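Local coordinates for 16L protein (Yaba-like disease virus, PDB 6TQP) that probably inhibits apoptosis of the infected host cell as a poxviral relative of the Bcl-2 proteins, at residues N13-N18 against C38-L43. Numbering follows the deposited sequence.
Sequences NNSIKN and CYENKL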
loop_
_atom_site.group_PDB
_atom_site.type_symbol
_atom_site.label_atom_id
_atom_site.label_comp_id
_atom_site.label_asym_id
_atom_site.label_seq_id
_atom_site.Cartn_x
_atom_site.Cartn_y
_atom_site.Cartn_z
ATOM N N ASN A 13 -7.260 -7.215 -11.486
ATOM C CA ASN A 13 -7.292 -5.945 -10.766
ATOM C C ASN A 13 -8.209 -6.038 -9.554
ATOM O O ASN A 13 -7.851 -5.584 -8.462
ATOM C CB ASN A 13 -7.750 -4.816 -11.694
ATOM C CG ASN A 13 -6.767 -4.542 -12.812
ATOM O OD1 ASN A 13 -5.771 -5.247 -12.970
ATOM N ND2 ASN A 13 -7.040 -3.501 -13.591
ATOM N N ASN A 14 -9.391 -6.635 -9.730
ATOM C CA ASN A 14 -10.318 -6.812 -8.620
ATOM C C ASN A 14 -9.707 -7.672 -7.517
ATOM O O ASN A 14 -9.898 -7.394 -6.327
ATOM C CB ASN A 14 -11.609 -7.431 -9.137
ATOM C CG ASN A 14 -12.652 -7.582 -8.052
ATOM O OD1 ASN A 14 -13.129 -6.596 -7.490
ATOM N ND2 ASN A 14 -13.025 -8.819 -7.769
ATOM N N SER A 15 -8.977 -8.727 -7.889
ATOM C CA SER A 15 -8.329 -9.572 -6.885
ATOM C C SER A 15 -7.388 -8.753 -6.015
ATOM O O SER A 15 -7.431 -8.827 -4.780
ATOM C CB SER A 15 -7.558 -10.715 -7.559
ATOM O OG SER A 15 -8.411 -11.559 -8.311
ATOM N N ILE A 16 -6.521 -7.963 -6.650
ATOM C CA ILE A 16 -5.567 -7.145 -5.910
ATOM C C ILE A 16 -6.289 -6.118 -5.046
ATOM O O ILE A 16 -5.922 -5.897 -3.886
ATOM C CB ILE A 16 -4.567 -6.485 -6.887
ATOM C CG1 ILE A 16 -3.591 -7.522 -7.438
ATOM C CG2 ILE A 16 -3.778 -5.378 -6.216
ATOM C CD1 ILE A 16 -2.745 -8.217 -6.392
ATOM N N LYS A 17 -7.310 -5.455 -5.594
ATOM C CA LYS A 17 -8.048 -4.476 -4.801
ATOM C C LYS A 17 -8.620 -5.122 -3.542
ATOM O O LYS A 17 -8.515 -4.572 -2.442
ATOM C CB LYS A 17 -9.171 -3.852 -5.625
ATOM C CG LYS A 17 -9.897 -2.701 -4.909
ATOM C CD LYS A 17 -11.273 -2.412 -5.488
ATOM C CE LYS A 17 -12.286 -3.474 -5.095
ATOM N NZ LYS A 17 -13.616 -2.878 -4.820
ATOM N N ASN A 18 -9.236 -6.291 -3.695
ATOM C CA ASN A 18 -9.811 -6.978 -2.543
ATOM C C ASN A 18 -8.736 -7.343 -1.540
ATOM O O ASN A 18 -8.939 -7.221 -0.324
ATOM C CB ASN A 18 -10.563 -8.225 -3.000
ATOM C CG ASN A 18 -11.880 -7.894 -3.631
ATOM O OD1 ASN A 18 -12.408 -6.800 -3.430
ATOM N ND2 ASN A 18 -12.438 -8.832 -4.389
ATOM N N CYS A 38 -9.982 -18.177 -2.871
ATOM C CA CYS A 38 -8.772 -18.995 -2.834
ATOM C C CYS A 38 -7.607 -18.275 -3.497
ATOM O O CYS A 38 -6.486 -18.246 -2.973
ATOM C CB CYS A 38 -9.031 -20.324 -3.535
ATOM S SG CYS A 38 -7.590 -21.353 -3.685
ATOM N N TYR A 39 -7.858 -17.689 -4.663
ATOM C CA TYR A 39 -6.788 -17.028 -5.400
ATOM C C TYR A 39 -6.329 -15.773 -4.672
ATOM O O TYR A 39 -5.125 -15.523 -4.529
ATOM C CB TYR A 39 -7.262 -16.698 -6.812
ATOM C CG TYR A 39 -6.198 -16.020 -7.639
ATOM C CD1 TYR A 39 -5.068 -16.716 -8.051
ATOM C CD2 TYR A 39 -6.318 -14.689 -7.997
ATOM C CE1 TYR A 39 -4.096 -16.104 -8.804
ATOM C CE2 TYR A 39 -5.354 -14.072 -8.758
ATOM C CZ TYR A 39 -4.242 -14.784 -9.150
ATOM O OH TYR A 39 -3.273 -14.169 -9.896
ATOM N N GLU A 40 -7.281 -14.976 -4.186
ATOM C CA GLU A 40 -6.923 -13.774 -3.443
ATOM C C GLU A 40 -6.135 -14.124 -2.187
ATOM O O GLU A 40 -5.177 -13.430 -1.833
ATOM C CB GLU A 40 -8.189 -12.982 -3.095
ATOM C CG GLU A 40 -8.904 -12.413 -4.300
ATOM C CD GLU A 40 -10.348 -12.059 -4.020
ATOM O OE1 GLU A 40 -10.849 -12.347 -2.901
ATOM O OE2 GLU A 40 -10.990 -11.513 -4.942
ATOM N N ASN A 41 -6.512 -15.214 -1.507
ATOM C CA ASN A 41 -5.796 -15.593 -0.297
ATOM C C ASN A 41 -4.344 -15.935 -0.607
ATOM O O ASN A 41 -3.443 -15.638 0.188
ATOM C CB ASN A 41 -6.505 -16.767 0.380
ATOM C CG ASN A 41 -5.873 -17.134 1.687
ATOM O OD1 ASN A 41 -5.920 -16.371 2.641
ATOM N ND2 ASN A 41 -5.279 -18.312 1.743
ATOM N N LYS A 42 -4.093 -16.549 -1.765
ATOM C CA LYS A 42 -2.716 -16.822 -2.162
ATOM C C LYS A 42 -1.937 -15.525 -2.323
ATOM O O LYS A 42 -0.799 -15.407 -1.851
ATOM C CB LYS A 42 -2.694 -17.624 -3.463
ATOM C CG LYS A 42 -3.108 -19.076 -3.296
ATOM C CD LYS A 42 -3.250 -19.757 -4.652
ATOM C CE LYS A 42 -3.607 -21.231 -4.514
ATOM N NZ LYS A 42 -2.473 -22.014 -3.933
ATOM N N LEU A 43 -2.550 -14.531 -2.961
ATOM C CA LEU A 43 -1.880 -13.251 -3.154
ATOM C C LEU A 43 -1.667 -12.543 -1.829
ATOM O O LEU A 43 -0.642 -11.882 -1.627
ATOM C CB LEU A 43 -2.698 -12.373 -4.085
ATOM C CG LEU A 43 -2.897 -12.897 -5.510
ATOM C CD1 LEU A 43 -3.794 -11.952 -6.274
ATOM C CD2 LEU A 43 -1.581 -13.079 -6.264
HETATM O O HOH W 1 -10.576 -12.228 -7.339
#
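Ser15 of helix 12-27 and Glu40 of helix 38-68 bring the first turns of two helices of this Bcl-2-like, all-helical fold together, their CA atoms 5.6 Å apart. The local axes cross at -59° and approach to 9.3 Å, and a residue as small as serine suits this close point. The tightly packed part is built around Ser15. Glu40 belongs to it: chi1 (-66°) sets its CG beside the backbone N and against Ser15, 3.9 Å from Ser15 CB. Leu43 offers CD1 to both Ser15 CB and Ile16 CD1, the latter 3.9 Å away. The leucine and isoleucine side chains cross at about a right angle, and Leu140 and Ile141 of helix 137-148 continue this apolar layer around Ile16. Tyr39 presents the CD2-CE2 edge of its ring to Ser15 OG, which lies in the ring plane 3.8 Å from CD2, while Leu43 CG sits over one face, towards the rim. The hydroxyl itself is tied within its own N-terminal region, to Ser9 OG and Asn11 O.

The solvent side is looser. Asn14 is exposed, and its ND2 stays 4.4 Å from Glu40 OE2. A water lies between Ser15 OG and Glu40 OE2, at distances doubtfully short for both. Glutamate suits its place because the extended chain beyond CG carries the carboxylate on to partly exposed Asn18, while OE1 turns back to Ser37 N beside the start of its own helix. Asn18, whose amide can donate in its own plane, completes the link: ND2 reaches OE2 at 3.1 Å in a nearly straight N-H...O hydrogen bond (176°), from above the carboxylate plane.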